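Local coordinates for protein ChiX (PDB 5OPZ) that hydrolyses peptidoglycan stem peptides as a zinc-dependent L-Ala D-Glu endopeptidase and is required for chitinase secretion by Serratia marcescens, at residues Arg23-His26 with Pro27-Arg31. Residues are numbered along the deposited sequence; the frame is centred on the assembly and turned at random. Where two conformers were deposited one is given.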
ATOM      1  N   ARG A  23      -2.862  -1.389 -11.217  1.00 10.30           N
ATOM      2  CA  ARG A  23      -3.508  -0.805 -12.372  1.00 12.36           C
ATOM      3  C   ARG A  23      -4.674   0.102 -11.924  1.00 13.12           C
ATOM      4  O   ARG A  23      -5.486  -0.258 -11.058  1.00 13.76           O
ATOM      5  CB  ARG A  23      -3.979  -1.877 -13.348  1.00 14.08           C
ATOM      6  CG  ARG A  23      -2.861  -2.625 -14.043  1.00 16.21           C
ATOM      7  CD  ARG A  23      -3.535  -3.678 -14.922  1.00 17.56           C
ATOM      8  NE  ARG A  23      -2.590  -4.579 -15.581  1.00 23.30           N
ATOM      9  CZ  ARG A  23      -2.126  -4.420 -16.819  1.00 27.17           C
ATOM     10  NH1 ARG A  23      -2.517  -3.399 -17.585  1.00 25.47           N
ATOM     11  NH2 ARG A  23      -1.263  -5.315 -17.311  1.00 35.89           N
ATOM     12  N   GLY A  24      -4.715   1.299 -12.508  1.00 14.25           N
ATOM     13  CA  GLY A  24      -5.661   2.326 -12.124  1.00 12.61           C
ATOM     14  C   GLY A  24      -5.293   3.205 -10.939  1.00 10.53           C
ATOM     15  O   GLY A  24      -5.962   4.187 -10.675  1.00 13.97           O
ATOM     16  N   VAL A  25      -4.229   2.886 -10.225  1.00  8.09           N
ATOM     17  CA  VAL A  25      -3.728   3.718  -9.141  1.00  8.04           C
ATOM     18  C   VAL A  25      -3.023   4.924  -9.791  1.00  8.22           C
ATOM     19  O   VAL A  25      -2.396   4.833 -10.867  1.00  8.97           O
ATOM     20  CB  VAL A  25      -2.843   2.852  -8.205  1.00  7.65           C
ATOM     21  CG1 VAL A  25      -2.146   3.661  -7.164  1.00  6.27           C
ATOM     22  CG2 VAL A  25      -3.739   1.822  -7.558  1.00  8.20           C
ATOM     23  N   HIS A  26      -3.039   6.043  -9.086  1.00  7.70           N
ATOM     24  CA  HIS A  26      -2.363   7.268  -9.544  1.00  7.60           C
ATOM     25  C   HIS A  26      -0.927   6.962  -9.942  1.00  7.44           C
ATOM     26  O   HIS A  26      -0.219   6.350  -9.135  1.00  7.14           O
ATOM     27  CB  HIS A  26      -2.369   8.318  -8.443  1.00  7.83           C
ATOM     28  CG  HIS A  26      -1.985   9.684  -8.909  1.00  8.08           C
ATOM     29  ND1 HIS A  26      -0.687  10.017  -9.232  1.00  9.45           N
ATOM     30  CD2 HIS A  26      -2.729  10.777  -9.184  1.00  8.22           C
ATOM     31  CE1 HIS A  26      -0.651  11.258  -9.681  1.00 10.10           C
ATOM     32  NE2 HIS A  26      -1.878  11.746  -9.636  1.00 10.79           N
ATOM     33  N   PRO A  27      -0.483   7.367 -11.149  0.70  8.30           N
ATOM     34  CA  PRO A  27       0.879   7.042 -11.567  0.70  8.85           C
ATOM     35  C   PRO A  27       1.983   7.411 -10.584  0.70  7.31           C
ATOM     36  O   PRO A  27       3.008   6.745 -10.574  0.70  7.87           O
ATOM     37  CB  PRO A  27       1.010   7.766 -12.913  0.70 10.52           C
ATOM     38  CG  PRO A  27      -0.391   7.906 -13.419  0.70 10.45           C
ATOM     39  CD  PRO A  27      -1.248   8.065 -12.204  0.70  9.26           C
ATOM     40  N   ASP A  28       1.847   8.492  -9.831  1.00  7.69           N
ATOM     41  CA  ASP A  28       2.873   8.897  -8.902  1.00  7.12           C
ATOM     42  C   ASP A  28       2.975   7.930  -7.718  1.00  6.84           C
ATOM     43  O   ASP A  28       4.092   7.605  -7.273  1.00  8.08           O
ATOM     44  CB  ASP A  28       2.710  10.327  -8.429  1.00  7.45           C
ATOM     45  CG  ASP A  28       2.964  11.339  -9.545  1.00  8.64           C
ATOM     46  OD1 ASP A  28       3.478  10.961 -10.640  1.00 12.86           O
ATOM     47  OD2 ASP A  28       2.648  12.510  -9.278  1.00  9.34           O
ATOM     48  N   LEU A  29       1.824   7.433  -7.237  1.00  6.04           N
ATOM     49  CA  LEU A  29       1.882   6.416  -6.182  1.00  5.18           C
ATOM     50  C   LEU A  29       2.421   5.098  -6.739  1.00  5.52           C
ATOM     51  O   LEU A  29       3.165   4.399  -6.084  1.00  6.43           O
ATOM     52  CB  LEU A  29       0.501   6.278  -5.542  1.00  5.48           C
ATOM     53  CG  LEU A  29       0.456   5.297  -4.361  1.00  5.89           C
ATOM     54  CD1 LEU A  29       1.412   5.624  -3.261  1.00  6.46           C
ATOM     55  CD2 LEU A  29      -0.958   5.290  -3.768  1.00  6.81           C
ATOM     56  N   VAL A  30       2.038   4.760  -7.967  1.00  6.44           N
ATOM     57  CA  VAL A  30       2.590   3.575  -8.580  1.00  6.16           C
ATOM     58  C   VAL A  30       4.118   3.642  -8.634  1.00  6.29           C
ATOM     59  O   VAL A  30       4.806   2.664  -8.342  1.00  6.65           O
ATOM     60  CB  VAL A  30       2.041   3.356  -9.997  1.00  7.19           C
ATOM     61  CG1 VAL A  30       2.743   2.186 -10.702  1.00  8.54           C
ATOM     62  CG2 VAL A  30       0.546   3.109  -9.932  1.00  8.57           C
ATOM     63  N   ARG A  31       4.632   4.805  -9.019  0.71  6.56           N
ATOM     64  CA  ARG A  31       6.085   4.937  -9.149  0.71  8.15           C
ATOM     65  C   ARG A  31       6.775   4.687  -7.793  0.71  7.08           C
ATOM     66  O   ARG A  31       7.759   3.928  -7.707  0.71  6.96           O
ATOM     67  CB  ARG A  31       6.387   6.308  -9.701  0.71 10.79           C
ATOM     68  CG  ARG A  31       7.837   6.533 -10.047  0.71 13.43           C
ATOM     69  CD  ARG A  31       7.914   7.419 -11.296  0.71 16.16           C
ATOM     70  NE  ARG A  31       7.065   8.601 -11.140  0.71 17.58           N
ATOM     71  CZ  ARG A  31       7.378   9.691 -10.438  0.71 20.33           C
ATOM     72  NH1 ARG A  31       8.559   9.823  -9.810  0.71 20.59           N
ATOM     73  NH2 ARG A  31       6.491  10.677 -10.382  0.71 21.93           N
TER
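P27 sets its ring across the imidazole of H26, the N-cap residue of helix 27-39, in a local helix-start contact. P27 CD, in one of two conformers, lies over one face of the H26 ring, 3.9 Å from its centroid, in a CH-pi contact. D28 follows alongside H26 and completes the N-cap: its backbone N-H gives a bond of 3.0 Å to H26 ND1, close to the imidazole plane, so ND1 serves as the acceptor. With CG anti to the backbone N (chi1 -167°), the H26 ring sits beside the carbonyl carbon, and its turn about CB-CG brings ND1 to D28 N. The D28 carboxylate is turned 58° against the ring, with OD2 3.6 Å from H26 CE1; OD2 is hydrogen-bonded to Y135 OH, and Y135 also meets the imidazole edge-to-face. The CB of L29 is directed toward the loop, and L29 CD2 touches V25 CG1 at 3.9 Å. Both residues pack on V78 of strand 77-82, so loop and helix start share a seat on the sheet, with the L29 side chain about 9 Å from the bound zinc. V30 closes the first helical turn: its N-H donates to H26 O over 3.0 Å, nearly straight at 168°, so H26 accepts through both side chain and carbonyl. V30 CG2 reaches back to CB of V25 at 3.8 Å. R31 finishes the run, its N bonded to P27 O; in one of its two conformers, R31 NH2 makes a salt bridge to D28 OD1, 3.0 Å away and approached from above the carboxylate plane.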